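Local coordinates for protein bifunctional enzyme IspD/IspF (Campylobacter jejuni, PDB 1W55) that catalyses two separate steps of isoprenoid precursor biosynthesis, transferring the cytidylyl group of CTP to methylerythritol phosphate and later cyclising the phosphorylated product with release of CMP, at residues A[288-291]-A[292-295]. Numbering follows the deposited sequence.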
ATOM      1  N   GLN A 288     -30.642  15.406  25.496  1.00 36.98           N
ATOM      2  CA  GLN A 288     -30.613  16.577  24.623  1.00 38.26           C
ATOM      3  C   GLN A 288     -29.243  17.251  24.602  1.00 37.00           C
ATOM      4  O   GLN A 288     -28.834  17.793  23.574  1.00 37.04           O
ATOM      5  CB  GLN A 288     -31.698  17.579  25.033  1.00 37.65           C
ATOM      6  CG  GLN A 288     -33.101  17.172  24.598  1.00 44.54           C
ATOM      7  CD  GLN A 288     -34.156  18.179  25.025  1.00 51.22           C
ATOM      8  OE1 GLN A 288     -33.980  19.384  24.847  1.00 57.50           O
ATOM      9  NE2 GLN A 288     -35.244  17.690  25.596  1.00 53.56           N
ATOM     10  N   ALA A 289     -28.547  17.232  25.739  1.00 35.83           N
ATOM     11  CA  ALA A 289     -27.185  17.759  25.806  1.00 34.28           C
ATOM     12  C   ALA A 289     -26.226  16.924  24.927  1.00 33.49           C
ATOM     13  O   ALA A 289     -25.398  17.472  24.209  1.00 34.40           O
ATOM     14  CB  ALA A 289     -26.703  17.791  27.242  1.00 33.41           C
ATOM     15  N   TYR A 290     -26.348  15.599  24.997  1.00 33.60           N
ATOM     16  CA  TYR A 290     -25.578  14.708  24.133  1.00 34.55           C
ATOM     17  C   TYR A 290     -25.913  14.905  22.646  1.00 36.17           C
ATOM     18  O   TYR A 290     -25.019  14.820  21.793  1.00 37.38           O
ATOM     19  CB  TYR A 290     -25.758  13.242  24.543  1.00 33.56           C
ATOM     20  CG  TYR A 290     -24.827  12.290  23.815  1.00 33.88           C
ATOM     21  CD1 TYR A 290     -23.478  12.621  23.603  1.00 28.84           C
ATOM     22  CD2 TYR A 290     -25.294  11.072  23.322  1.00 31.20           C
ATOM     23  CE1 TYR A 290     -22.630  11.765  22.915  1.00 28.71           C
ATOM     24  CE2 TYR A 290     -24.443  10.195  22.643  1.00 30.37           C
ATOM     25  CZ  TYR A 290     -23.113  10.553  22.446  1.00 32.24           C
ATOM     26  OH  TYR A 290     -22.266   9.705  21.776  1.00 31.61           O
ATOM     27  N   ASP A 291     -27.184  15.175  22.336  1.00 35.87           N
ATOM     28  CA  ASP A 291     -27.572  15.537  20.968  1.00 36.71           C
ATOM     29  C   ASP A 291     -26.779  16.743  20.467  1.00 35.90           C
ATOM     30  O   ASP A 291     -26.336  16.754  19.320  1.00 37.20           O
ATOM     31  CB  ASP A 291     -29.069  15.858  20.864  1.00 36.33           C
ATOM     32  CG  ASP A 291     -29.950  14.613  20.841  1.00 44.02           C
ATOM     33  OD1 ASP A 291     -29.433  13.497  20.575  1.00 45.71           O
ATOM     34  OD2 ASP A 291     -31.187  14.674  21.078  1.00 47.48           O
ATOM     35  N   LYS A 292     -26.621  17.761  21.311  1.00 35.44           N
ATOM     36  CA  LYS A 292     -25.816  18.934  20.948  1.00 37.96           C
ATOM     37  C   LYS A 292     -24.374  18.562  20.601  1.00 36.13           C
ATOM     38  O   LYS A 292     -23.795  19.099  19.662  1.00 37.30           O
ATOM     39  CB  LYS A 292     -25.814  19.984  22.066  1.00 38.79           C
ATOM     40  CG  LYS A 292     -27.154  20.643  22.309  1.00 45.58           C
ATOM     41  CD  LYS A 292     -27.577  21.530  21.135  1.00 57.61           C
ATOM     42  CE  LYS A 292     -29.097  21.733  21.138  1.00 64.87           C
ATOM     43  NZ  LYS A 292     -29.528  23.033  20.540  1.00 66.27           N
ATOM     44  N   VAL A 293     -23.823  17.622  21.362  1.00 35.34           N
ATOM     45  CA  VAL A 293     -22.443  17.174  21.220  1.00 34.18           C
ATOM     46  C   VAL A 293     -22.287  16.366  19.935  1.00 34.28           C
ATOM     47  O   VAL A 293     -21.278  16.471  19.238  1.00 34.90           O
ATOM     48  CB  VAL A 293     -22.026  16.350  22.470  1.00 33.58           C
ATOM     49  CG1 VAL A 293     -20.774  15.555  22.229  1.00 28.62           C
ATOM     50  CG2 VAL A 293     -21.885  17.270  23.688  1.00 31.52           C
ATOM     51  N   ARG A 294     -23.295  15.570  19.616  1.00 34.16           N
ATOM     52  CA  ARG A 294     -23.286  14.797  18.379  1.00 34.55           C
ATOM     53  C   ARG A 294     -23.410  15.686  17.131  1.00 35.50           C
ATOM     54  O   ARG A 294     -22.859  15.363  16.081  1.00 35.58           O
ATOM     55  CB  ARG A 294     -24.398  13.762  18.408  1.00 35.18           C
ATOM     56  CG  ARG A 294     -24.187  12.651  19.410  1.00 37.31           C
ATOM     57  CD  ARG A 294     -25.378  11.721  19.526  1.00 42.38           C
ATOM     58  NE  ARG A 294     -25.431  10.766  18.421  1.00 50.37           N
ATOM     59  CZ  ARG A 294     -26.543  10.193  17.962  1.00 54.82           C
ATOM     60  NH1 ARG A 294     -27.732  10.473  18.496  1.00 54.94           N
ATOM     61  NH2 ARG A 294     -26.464   9.335  16.958  1.00 51.91           N
ATOM     62  N   GLU A 295     -24.136  16.798  17.254  1.00 35.60           N
ATOM     63  CA  GLU A 295     -24.314  17.753  16.153  1.00 37.48           C
ATOM     64  C   GLU A 295     -22.982  18.332  15.684  1.00 36.40           C
ATOM     65  O   GLU A 295     -22.784  18.544  14.493  1.00 36.72           O
ATOM     66  CB  GLU A 295     -25.257  18.893  16.559  1.00 37.07           C
ATOM     67  CG  GLU A 295     -26.733  18.526  16.452  1.00 44.09           C
ATOM     68  CD  GLU A 295     -27.662  19.576  17.049  1.00 52.67           C
ATOM     69  OE1 GLU A 295     -27.188  20.682  17.427  1.00 52.83           O
ATOM     70  OE2 GLU A 295     -28.878  19.291  17.135  1.00 55.85           O
TER
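The phenol ring of Tyr290 carries the aliphatic part of Arg294 on one face: CD of Arg294 stands 3.9 Å from the ring centroid, 22° off the normal, in a CH-pi contact shifted toward the rim at CE2. CG of Arg294 lies 3.8 Å from CZ of Tyr290. A bend at chi3 then turns the guanidinium so that its plane lies 23° from that of the ring. At the guanidinium edge, near its plane, OD1 of Asp291 faces NH1 of Arg294 at 4.0 Å, too far for a salt bridge, with the carboxylate plane clearly tilted from it. Tyr290 reaches along the helix toward its C-terminal end because its CG is anti to the backbone N (chi1 -172°); on the way CD1 passes CB of Val293 at 4.2 Å, the two side chains crossing at about a right angle. Four successive i to i+4 bonds carry the backbone, from Lys292 N to Gln288 O through to Glu295 N to Asp291 O, and the one between Arg294 N and Tyr290 O measures 2.9 Å. These are the last two turns of helix 282-295 in the IspF part of the enzyme. Ala289, Tyr290 and Val293 pack against helix 248-260, and Tyr290 OH hydrogen-bonds Leu300 N on strand 298-308, pinning the helix end to the strand that follows. Asp291 touches Lys20, and Glu295 makes a long, weak ion pair with Lys22, both in the IspD part. The chemistry is thus divided: apolar packing and one anchored hydroxyl hold the inner side, while the Asp291-Arg294 pair probably adds a modest electrostatic attraction.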